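Local coordinates for protein purine phosphoribosyltransferase (Pyrococcus horikoshii, PDB 1VDM) that probably transfers phosphoribosyl groups to or from purine bases, at residues 2-8 against 138-144; 91-96 against 120-126. All blocks are in the same frame, centred on the assembly; numbering follows the deposited sequence.

Contact 1: 2-8 against 138-144; sequences DKVYLTW and KWIVFPW
Tyr5 and Val141 share one face of a two-stranded parallel sheet and run out from it in the same direction. The valine's CG2, lying beside its own backbone N, meets the phenol ring off-centre, a CH-pi contact 4.2 Å from the Tyr5 centroid and 29° off the ring normal. The same methyl also meets Lys3 CD. Val4 and Ile140 occupy the other face, and beyond the strand Leu6 slants across Ile140, its CG 3.9 Å from Ile140 CG2. Leucine chi1 of -83°, with CG turned away from the carbonyl carbon, lets CD1 reach Phe142 CE2 as well. Farther on, Pro143 CB sits over a face of the Trp8 indole. Trp144 CB lies 3.7 Å from Trp8 CZ2, and the six-membered rings of these two tryptophans are inclined to each other by 44°.

The backbones are paired by Val4 N to Trp139 O (2.8 Å) and Val141 N to Val4 O (2.7 Å). Leu6 N adds a longer bond to Val141 O (3.2 Å), which also accepts from a water; that water donates to Leu6 O too and so bridges the carbonyls where the strands end. Trp8 NE1 bonds to Asp12 of a neighbouring subunit, and the Trp8 ring stacks on Trp8 of that same subunit.

Chemically, the side chains meet across this contact mainly through carbon, while polar linkage is left to main-chain groups and one water, which implies a small parallel sheet joined by main-chain hydrogen bonds and sealed by apolar side chains, whose tryptophan end is built into the oligomer.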
ATOM      1  N   ASP G   2      13.120 -15.470  41.374  1.00 59.94           N
ATOM      2  CA  ASP G   2      14.289 -14.754  41.872  1.00 59.09           C
ATOM      3  C   ASP G   2      15.191 -14.290  40.734  1.00 55.20           C
ATOM      4  O   ASP G   2      16.415 -14.200  40.882  1.00 56.46           O
ATOM      5  CB  ASP G   2      15.080 -15.647  42.835  1.00 63.03           C
ATOM      6  CG  ASP G   2      15.205 -17.081  42.336  1.00 66.33           C
ATOM      7  OD1 ASP G   2      15.754 -17.291  41.228  1.00 67.49           O
ATOM      8  OD2 ASP G   2      14.751 -17.998  43.059  1.00 68.47           O
ATOM      9  N   LYS G   3      14.572 -14.014  39.592  1.00 50.37           N
ATOM     10  CA  LYS G   3      15.284 -13.533  38.419  1.00 45.87           C
ATOM     11  C   LYS G   3      14.683 -12.193  38.001  1.00 43.25           C
ATOM     12  O   LYS G   3      13.536 -11.878  38.338  1.00 42.70           O
ATOM     13  CB  LYS G   3      15.151 -14.529  37.272  1.00 45.69           C
ATOM     14  CG  LYS G   3      16.004 -15.767  37.398  1.00 43.20           C
ATOM     15  CD  LYS G   3      15.725 -16.717  36.246  1.00 43.90           C
ATOM     16  CE  LYS G   3      16.645 -17.919  36.276  1.00 43.78           C
ATOM     17  NZ  LYS G   3      16.329 -18.863  35.173  1.00 44.48           N
ATOM     18  N   VAL G   4      15.461 -11.394  37.284  1.00 40.41           N
ATOM     19  CA  VAL G   4      14.972 -10.101  36.811  1.00 38.16           C
ATOM     20  C   VAL G   4      14.785 -10.150  35.296  1.00 37.20           C
ATOM     21  O   VAL G   4      15.749 -10.337  34.544  1.00 37.76           O
ATOM     22  CB  VAL G   4      15.943  -8.946  37.178  1.00 38.24           C
ATOM     23  CG1 VAL G   4      15.567  -7.667  36.426  1.00 36.91           C
ATOM     24  CG2 VAL G   4      15.885  -8.694  38.657  1.00 35.36           C
ATOM     25  N   TYR G   5      13.536  -9.995  34.862  1.00 35.79           N
ATOM     26  CA  TYR G   5      13.204 -10.024  33.434  1.00 34.40           C
ATOM     27  C   TYR G   5      13.040  -8.628  32.843  1.00 33.03           C
ATOM     28  O   TYR G   5      11.960  -8.050  32.888  1.00 34.24           O
ATOM     29  CB  TYR G   5      11.914 -10.821  33.186  1.00 32.49           C
ATOM     30  CG  TYR G   5      12.002 -12.256  33.614  1.00 32.80           C
ATOM     31  CD1 TYR G   5      11.865 -12.612  34.960  1.00 32.51           C
ATOM     32  CD2 TYR G   5      12.269 -13.262  32.685  1.00 32.81           C
ATOM     33  CE1 TYR G   5      11.997 -13.934  35.370  1.00 34.90           C
ATOM     34  CE2 TYR G   5      12.404 -14.589  33.084  1.00 34.49           C
ATOM     35  CZ  TYR G   5      12.269 -14.917  34.428  1.00 36.48           C
ATOM     36  OH  TYR G   5      12.430 -16.217  34.833  1.00 40.07           O
ATOM     37  N   LEU G   6      14.119  -8.104  32.284  1.00 31.11           N
ATOM     38  CA  LEU G   6      14.147  -6.793  31.637  1.00 28.67           C
ATOM     39  C   LEU G   6      13.359  -6.778  30.320  1.00 28.53           C
ATOM     40  O   LEU G   6      13.597  -7.566  29.415  1.00 25.46           O
ATOM     41  CB  LEU G   6      15.608  -6.423  31.374  1.00 27.76           C
ATOM     42  CG  LEU G   6      16.290  -5.820  32.604  1.00 27.76           C
ATOM     43  CD1 LEU G   6      17.628  -5.162  32.264  1.00 27.76           C
ATOM     44  CD2 LEU G   6      15.444  -4.746  33.286  1.00 27.76           C
ATOM     45  N   THR G   7      12.401  -5.857  30.172  1.00 27.38           N
ATOM     46  CA  THR G   7      11.631  -5.724  28.919  1.00 26.03           C
ATOM     47  C   THR G   7      12.455  -4.981  27.866  1.00 25.37           C
ATOM     48  O   THR G   7      13.475  -4.367  28.186  1.00 27.14           O
ATOM     49  CB  THR G   7      10.352  -4.904  29.101  1.00 22.59           C
ATOM     50  OG1 THR G   7      10.699  -3.536  29.330  1.00 21.65           O
ATOM     51  CG2 THR G   7       9.540  -5.426  30.246  1.00 21.74           C
ATOM     52  N   TRP G   8      12.018  -5.037  26.610  1.00 25.26           N
ATOM     53  CA  TRP G   8      12.736  -4.325  25.544  1.00 23.53           C
ATOM     54  C   TRP G   8      12.614  -2.811  25.749  1.00 22.97           C
ATOM     55  O   TRP G   8      13.548  -2.078  25.453  1.00 23.55           O
ATOM     56  CB  TRP G   8      12.204  -4.701  24.151  1.00 21.92           C
ATOM     57  CG  TRP G   8      12.832  -5.917  23.550  1.00 21.26           C
ATOM     58  CD1 TRP G   8      12.227  -7.120  23.319  1.00 22.95           C
ATOM     59  CD2 TRP G   8      14.187  -6.060  23.107  1.00 21.11           C
ATOM     60  NE1 TRP G   8      13.119  -8.002  22.763  1.00 22.91           N
ATOM     61  CE2 TRP G   8      14.329  -7.381  22.621  1.00 22.55           C
ATOM     62  CE3 TRP G   8      15.295  -5.205  23.075  1.00 21.78           C
ATOM     63  CZ2 TRP G   8      15.535  -7.869  22.110  1.00 21.67           C
ATOM     64  CZ3 TRP G   8      16.497  -5.690  22.567  1.00 21.19           C
ATOM     65  CH2 TRP G   8      16.606  -7.014  22.091  1.00 22.30           C
ATOM     66  N   LYS G 138      20.294 -10.250  41.678  1.00 43.68           N
ATOM     67  CA  LYS G 138      19.631 -11.372  41.032  1.00 42.81           C
ATOM     68  C   LYS G 138      20.199 -11.649  39.651  1.00 42.17           C
ATOM     69  O   LYS G 138      20.994 -10.866  39.119  1.00 40.54           O
ATOM     70  CB  LYS G 138      18.138 -11.099  40.894  1.00 43.99           C
ATOM     71  CG  LYS G 138      17.400 -10.917  42.202  1.00 44.72           C
ATOM     72  CD  LYS G 138      15.906 -10.902  41.949  1.00 46.99           C
ATOM     73  CE  LYS G 138      15.125 -10.645  43.216  1.00 47.18           C
ATOM     74  NZ  LYS G 138      13.667 -10.553  42.928  1.00 50.18           N
ATOM     75  N   TRP G 139      19.803 -12.781  39.076  1.00 40.31           N
ATOM     76  CA  TRP G 139      20.245 -13.111  37.731  1.00 39.74           C
ATOM     77  C   TRP G 139      19.291 -12.371  36.788  1.00 38.97           C
ATOM     78  O   TRP G 139      18.064 -12.386  36.981  1.00 37.42           O
ATOM     79  CB  TRP G 139      20.187 -14.619  37.480  1.00 40.68           C
ATOM     80  CG  TRP G 139      20.504 -14.993  36.057  1.00 43.44           C
ATOM     81  CD1 TRP G 139      19.613 -15.170  35.036  1.00 45.31           C
ATOM     82  CD2 TRP G 139      21.806 -15.194  35.488  1.00 43.69           C
ATOM     83  NE1 TRP G 139      20.277 -15.467  33.868  1.00 45.09           N
ATOM     84  CE2 TRP G 139      21.623 -15.489  34.116  1.00 44.25           C
ATOM     85  CE3 TRP G 139      23.109 -15.151  36.002  1.00 43.18           C
ATOM     86  CZ2 TRP G 139      22.693 -15.743  33.254  1.00 43.47           C
ATOM     87  CZ3 TRP G 139      24.175 -15.403  35.142  1.00 44.21           C
ATOM     88  CH2 TRP G 139      23.958 -15.696  33.782  1.00 43.89           C
ATOM     89  N   ILE G 140      19.861 -11.702  35.789  1.00 36.66           N
ATOM     90  CA  ILE G 140      19.056 -10.942  34.841  1.00 35.16           C
ATOM     91  C   ILE G 140      18.793 -11.668  33.526  1.00 32.93           C
ATOM     92  O   ILE G 140      19.727 -12.090  32.837  1.00 31.79           O
ATOM     93  CB  ILE G 140      19.716  -9.592  34.483  1.00 35.02           C
ATOM     94  CG1 ILE G 140      20.132  -8.853  35.748  1.00 35.41           C
ATOM     95  CG2 ILE G 140      18.727  -8.726  33.697  1.00 35.93           C
ATOM     96  CD1 ILE G 140      20.965  -7.639  35.469  1.00 36.22           C
ATOM     97  N   VAL G 141      17.517 -11.810  33.188  1.00 30.37           N
ATOM     98  CA  VAL G 141      17.145 -12.425  31.919  1.00 31.42           C
ATOM     99  C   VAL G 141      16.800 -11.268  30.993  1.00 31.01           C
ATOM    100  O   VAL G 141      15.811 -10.572  31.200  1.00 31.35           O
ATOM    101  CB  VAL G 141      15.908 -13.337  32.037  1.00 30.72           C
ATOM    102  CG1 VAL G 141      15.599 -13.941  30.682  1.00 29.34           C
ATOM    103  CG2 VAL G 141      16.153 -14.431  33.065  1.00 31.50           C
ATOM    104  N   PHE G 142      17.635 -11.051  29.986  1.00 30.23           N
ATOM    105  CA  PHE G 142      17.404  -9.971  29.036  1.00 29.48           C
ATOM    106  C   PHE G 142      16.285 -10.300  28.038  1.00 29.06           C
ATOM    107  O   PHE G 142      15.920 -11.469  27.857  1.00 28.80           O
ATOM    108  CB  PHE G 142      18.707  -9.632  28.313  1.00 30.36           C
ATOM    109  CG  PHE G 142      19.728  -8.998  29.198  1.00 31.32           C
ATOM    110  CD1 PHE G 142      20.805  -9.737  29.689  1.00 31.62           C
ATOM    111  CD2 PHE G 142      19.607  -7.660  29.568  1.00 31.92           C
ATOM    112  CE1 PHE G 142      21.757  -9.147  30.538  1.00 30.99           C
ATOM    113  CE2 PHE G 142      20.552  -7.061  30.419  1.00 30.09           C
ATOM    114  CZ  PHE G 142      21.627  -7.806  30.903  1.00 29.95           C
ATOM    115  N   PRO G 143      15.737  -9.264  27.365  1.00 27.49           N
ATOM    116  CA  PRO G 143      14.651  -9.429  26.389  1.00 26.00           C
ATOM    117  C   PRO G 143      15.011 -10.345  25.223  1.00 28.48           C
ATOM    118  O   PRO G 143      14.133 -10.936  24.602  1.00 28.65           O
ATOM    119  CB  PRO G 143      14.382  -8.001  25.910  1.00 25.62           C
ATOM    120  CG  PRO G 143      15.089  -7.127  26.882  1.00 27.13           C
ATOM    121  CD  PRO G 143      16.285  -7.899  27.293  1.00 25.39           C
ATOM    122  N   TRP G 144      16.301 -10.456  24.927  1.00 29.56           N
ATOM    123  CA  TRP G 144      16.763 -11.293  23.821  1.00 30.29           C
ATOM    124  C   TRP G 144      17.234 -12.692  24.234  1.00 31.05           C
ATOM    125  O   TRP G 144      17.830 -13.415  23.433  1.00 31.02           O
ATOM    126  CB  TRP G 144      17.898 -10.582  23.089  1.00 27.45           C
ATOM    127  CG  TRP G 144      19.131 -10.425  23.908  1.00 26.15           C
ATOM    128  CD1 TRP G 144      20.142 -11.341  24.066  1.00 26.72           C
ATOM    129  CD2 TRP G 144      19.506  -9.276  24.687  1.00 26.24           C
ATOM    130  NE1 TRP G 144      21.128 -10.826  24.898  1.00 26.44           N
ATOM    131  CE2 TRP G 144      20.761  -9.563  25.290  1.00 25.07           C
ATOM    132  CE3 TRP G 144      18.910  -8.034  24.932  1.00 25.41           C
ATOM    133  CZ2 TRP G 144      21.422  -8.651  26.116  1.00 25.84           C
ATOM    134  CZ3 TRP G 144      19.575  -7.123  25.761  1.00 27.70           C
ATOM    135  CH2 TRP G 144      20.815  -7.440  26.339  1.00 28.01           C
TER
HETATM  136  O   HOH W   1      13.670 -10.539  29.563  1.00 24.59           O

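Contact 2: 91-96 against 120-126; sequences DVSDTG and AMKPWTS
Asp94 is held between Lys122 and Trp124, one carboxylate oxygen for each. Lys122 NZ forms a salt bridge with Asp94 OD1 at 2.9 Å, approaching from well above the carboxylate plane. Asp94 OD2 accepts from Trp124 NE1 at 2.9 Å, nearly in line with its C-O bond, and the carboxylate and indole planes are 34° apart. CG stands anti to the backbone N (chi1 -159°), which swings the carboxylate back to the segment 120-126. If an alanine took the place of Asp94, Lys122 NZ would probably be left without its charged mate here and the Trp124 ring, its N-H acceptor gone, freer to turn.

The next shell fixes these groups. Lys122 CB lies over one face of the Trp124 ring, and a type I turn from Lys122 to Thr125 carries both partners. Thr125 OG1 donates to Ser93 OG (2.8 Å); Ser93 OG bonds in turn to Val127 O, and Thr125 OG1 accepts from Val127 N. Ser126 N reaches Thr95 O at 3.0 Å, from above the carbonyl plane.

Behind them, parallel pairing sets the register: Ala120 N to Asp91 O, Ser93 N to Ala120 O (2.9 Å), Lys122 N to Ser93 O (2.9 Å). Gly96, with phi at 88°, precedes helix 97-107, and a CB there would clash with Ser126 OG. A short strand running through Asp-Thr-Gly into a helix matches the phosphoribosyl pyrophosphate motif of type I phosphoribosyltransferases, whose loop in relatives cradles the ribose 5'-phosphate.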
ATOM      1  N   ASP G  91      26.316  -5.837  28.402  1.00 42.53           N
ATOM      2  CA  ASP G  91      24.980  -5.807  29.003  1.00 43.57           C
ATOM      3  C   ASP G  91      25.005  -5.649  30.531  1.00 44.46           C
ATOM      4  O   ASP G  91      24.205  -4.937  31.124  1.00 44.45           O
ATOM      5  CB  ASP G  91      24.185  -7.061  28.584  1.00 43.87           C
ATOM      6  CG  ASP G  91      24.991  -8.337  28.825  1.00 47.50           C
ATOM      7  OD1 ASP G  91      26.196  -8.221  29.059  1.00 49.92           O
ATOM      8  OD2 ASP G  91      24.419  -9.422  28.726  1.00 49.06           O
ATOM      9  N   VAL G  92      25.938  -6.367  31.184  1.00 44.49           N
ATOM     10  CA  VAL G  92      26.005  -6.262  32.638  1.00 44.23           C
ATOM     11  C   VAL G  92      27.370  -6.675  33.194  1.00 44.08           C
ATOM     12  O   VAL G  92      28.054  -7.551  32.682  1.00 43.74           O
ATOM     13  CB  VAL G  92      24.912  -7.149  33.237  1.00 44.43           C
ATOM     14  CG1 VAL G  92      25.176  -8.612  32.886  1.00 42.12           C
ATOM     15  CG2 VAL G  92      24.886  -6.996  34.747  1.00 43.56           C
ATOM     16  N   SER G  93      27.770  -5.972  34.269  1.00 43.76           N
ATOM     17  CA  SER G  93      29.027  -6.297  34.928  1.00 43.76           C
ATOM     18  C   SER G  93      28.785  -7.176  36.156  1.00 43.76           C
ATOM     19  O   SER G  93      28.461  -6.706  37.239  1.00 43.76           O
ATOM     20  CB  SER G  93      29.670  -4.978  35.362  1.00 43.76           C
ATOM     21  OG  SER G  93      31.075  -5.163  35.530  1.00 43.76           O
ATOM     22  N   ASP G  94      28.905  -8.505  35.958  1.00 45.73           N
ATOM     23  CA  ASP G  94      28.638  -9.412  37.066  1.00 47.33           C
ATOM     24  C   ASP G  94      29.858  -9.570  37.974  1.00 48.09           C
ATOM     25  O   ASP G  94      29.908  -9.074  39.089  1.00 48.51           O
ATOM     26  CB  ASP G  94      28.225 -10.772  36.510  1.00 48.42           C
ATOM     27  CG  ASP G  94      27.475 -11.527  37.597  1.00 49.64           C
ATOM     28  OD1 ASP G  94      26.711 -12.425  37.248  1.00 48.73           O
ATOM     29  OD2 ASP G  94      27.658 -11.210  38.771  1.00 51.02           O
ATOM     30  N   THR G  95      30.856 -10.332  37.488  1.00 48.69           N
ATOM     31  CA  THR G  95      32.083 -10.455  38.262  1.00 49.02           C
ATOM     32  C   THR G  95      33.176  -9.517  37.753  1.00 50.22           C
ATOM     33  O   THR G  95      34.126  -9.192  38.455  1.00 51.10           O
ATOM     34  CB  THR G  95      32.563 -11.907  38.197  1.00 48.54           C
ATOM     35  OG1 THR G  95      32.844 -12.251  36.835  1.00 48.03           O
ATOM     36  CG2 THR G  95      31.473 -12.840  38.733  1.00 47.09           C
ATOM     37  N   GLY G  96      33.016  -9.070  36.509  1.00 50.99           N
ATOM     38  CA  GLY G  96      33.987  -8.175  35.904  1.00 51.81           C
ATOM     39  C   GLY G  96      35.074  -8.980  35.234  1.00 52.25           C
ATOM     40  O   GLY G  96      36.069  -8.452  34.734  1.00 52.59           O
ATOM     41  N   ALA G 120      23.450  -2.867  33.211  1.00 37.28           N
ATOM     42  CA  ALA G 120      23.377  -3.115  34.646  1.00 40.34           C
ATOM     43  C   ALA G 120      24.684  -3.631  35.223  1.00 41.73           C
ATOM     44  O   ALA G 120      25.594  -4.030  34.495  1.00 41.02           O
ATOM     45  CB  ALA G 120      22.265  -4.112  34.942  1.00 39.02           C
ATOM     46  N   MET G 121      24.771  -3.612  36.546  1.00 43.62           N
ATOM     47  CA  MET G 121      25.954  -4.102  37.241  1.00 46.82           C
ATOM     48  C   MET G 121      25.533  -4.755  38.543  1.00 46.82           C
ATOM     49  O   MET G 121      24.471  -4.452  39.093  1.00 47.26           O
ATOM     50  CB  MET G 121      26.934  -2.967  37.557  1.00 48.64           C
ATOM     51  CG  MET G 121      26.518  -2.086  38.727  1.00 52.77           C
ATOM     52  SD  MET G 121      27.779  -1.954  40.039  1.00 58.84           S
ATOM     53  CE  MET G 121      26.727  -1.894  41.485  1.00 56.32           C
ATOM     54  N   LYS G 122      26.373  -5.659  39.028  1.00 46.66           N
ATOM     55  CA  LYS G 122      26.110  -6.341  40.284  1.00 46.22           C
ATOM     56  C   LYS G 122      27.139  -5.843  41.303  1.00 46.80           C
ATOM     57  O   LYS G 122      28.325  -5.714  40.991  1.00 46.71           O
ATOM     58  CB  LYS G 122      26.171  -7.851  40.063  1.00 44.09           C
ATOM     59  CG  LYS G 122      24.961  -8.342  39.272  1.00 41.59           C
ATOM     60  CD  LYS G 122      25.120  -9.753  38.766  1.00 41.99           C
ATOM     61  CE  LYS G 122      23.806 -10.277  38.217  1.00 41.79           C
ATOM     62  NZ  LYS G 122      23.908 -11.700  37.805  1.00 41.61           N
ATOM     63  N   PRO G 123      26.684  -5.536  42.531  1.00 47.34           N
ATOM     64  CA  PRO G 123      27.466  -5.028  43.666  1.00 47.87           C
ATOM     65  C   PRO G 123      28.909  -5.504  43.848  1.00 47.75           C
ATOM     66  O   PRO G 123      29.791  -4.716  44.192  1.00 48.65           O
ATOM     67  CB  PRO G 123      26.595  -5.382  44.866  1.00 46.95           C
ATOM     68  CG  PRO G 123      25.219  -5.238  44.326  1.00 49.14           C
ATOM     69  CD  PRO G 123      25.326  -5.911  42.971  1.00 47.40           C
ATOM     70  N   TRP G 124      29.155  -6.782  43.609  1.00 46.61           N
ATOM     71  CA  TRP G 124      30.481  -7.339  43.812  1.00 47.25           C
ATOM     72  C   TRP G 124      31.477  -7.247  42.676  1.00 48.39           C
ATOM     73  O   TRP G 124      32.668  -7.483  42.883  1.00 51.18           O
ATOM     74  CB  TRP G 124      30.349  -8.810  44.191  1.00 45.50           C
ATOM     75  CG  TRP G 124      29.462  -9.564  43.272  1.00 47.07           C
ATOM     76  CD1 TRP G 124      29.767 -10.011  42.025  1.00 46.78           C
ATOM     77  CD2 TRP G 124      28.097  -9.934  43.513  1.00 47.84           C
ATOM     78  NE1 TRP G 124      28.678 -10.638  41.468  1.00 46.25           N
ATOM     79  CE2 TRP G 124      27.638 -10.605  42.360  1.00 47.79           C
ATOM     80  CE3 TRP G 124      27.216  -9.763  44.592  1.00 47.17           C
ATOM     81  CZ2 TRP G 124      26.335 -11.108  42.253  1.00 47.72           C
ATOM     82  CZ3 TRP G 124      25.921 -10.261  44.485  1.00 47.91           C
ATOM     83  CH2 TRP G 124      25.494 -10.926  43.322  1.00 48.68           C
ATOM     84  N   THR G 125      31.002  -6.910  41.482  1.00 48.08           N
ATOM     85  CA  THR G 125      31.869  -6.812  40.308  1.00 47.92           C
ATOM     86  C   THR G 125      33.229  -6.163  40.599  1.00 48.76           C
ATOM     87  O   THR G 125      33.342  -5.273  41.440  1.00 48.45           O
ATOM     88  CB  THR G 125      31.186  -5.997  39.201  1.00 46.18           C
ATOM     89  OG1 THR G 125      32.014  -5.996  38.035  1.00 47.04           O
ATOM     90  CG2 THR G 125      30.974  -4.566  39.654  1.00 44.21           C
ATOM     91  N   SER G 126      34.258  -6.616  39.892  1.00 49.46           N
ATOM     92  CA  SER G 126      35.593  -6.067  40.063  1.00 50.06           C
ATOM     93  C   SER G 126      35.810  -4.936  39.058  1.00 49.49           C
ATOM     94  O   SER G 126      36.885  -4.340  39.002  1.00 49.82           O
ATOM     95  CB  SER G 126      36.650  -7.151  39.848  1.00 51.63           C
ATOM     96  OG  SER G 126      36.703  -7.550  38.488  1.00 55.07           O
TER

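From the N terminus, residues 2-8 lead into helix 8-23, and the chain then builds the five-stranded core sheet before returning at 138-144, so contact 1 closes a loop of 129 intervening residues. Contact 2 falls wholly within that loop: after strand 85-90 the chain turns a corner at 91, and helix 97-107 and strand 113-118 separate its two segments. Contact 2 thus ties the ends of that excursion together, whereas contact 1 joins the N-terminal strand to a strand near the C terminus. Their centres lie 14 Å apart, yet they touch: Ile140 CD1 is 3.8 Å from Ala120 CB, and Trp139 CA lies 3.9 Å from Lys122 NZ, bringing strand 139-141 against strand 120-121 and the residue after it.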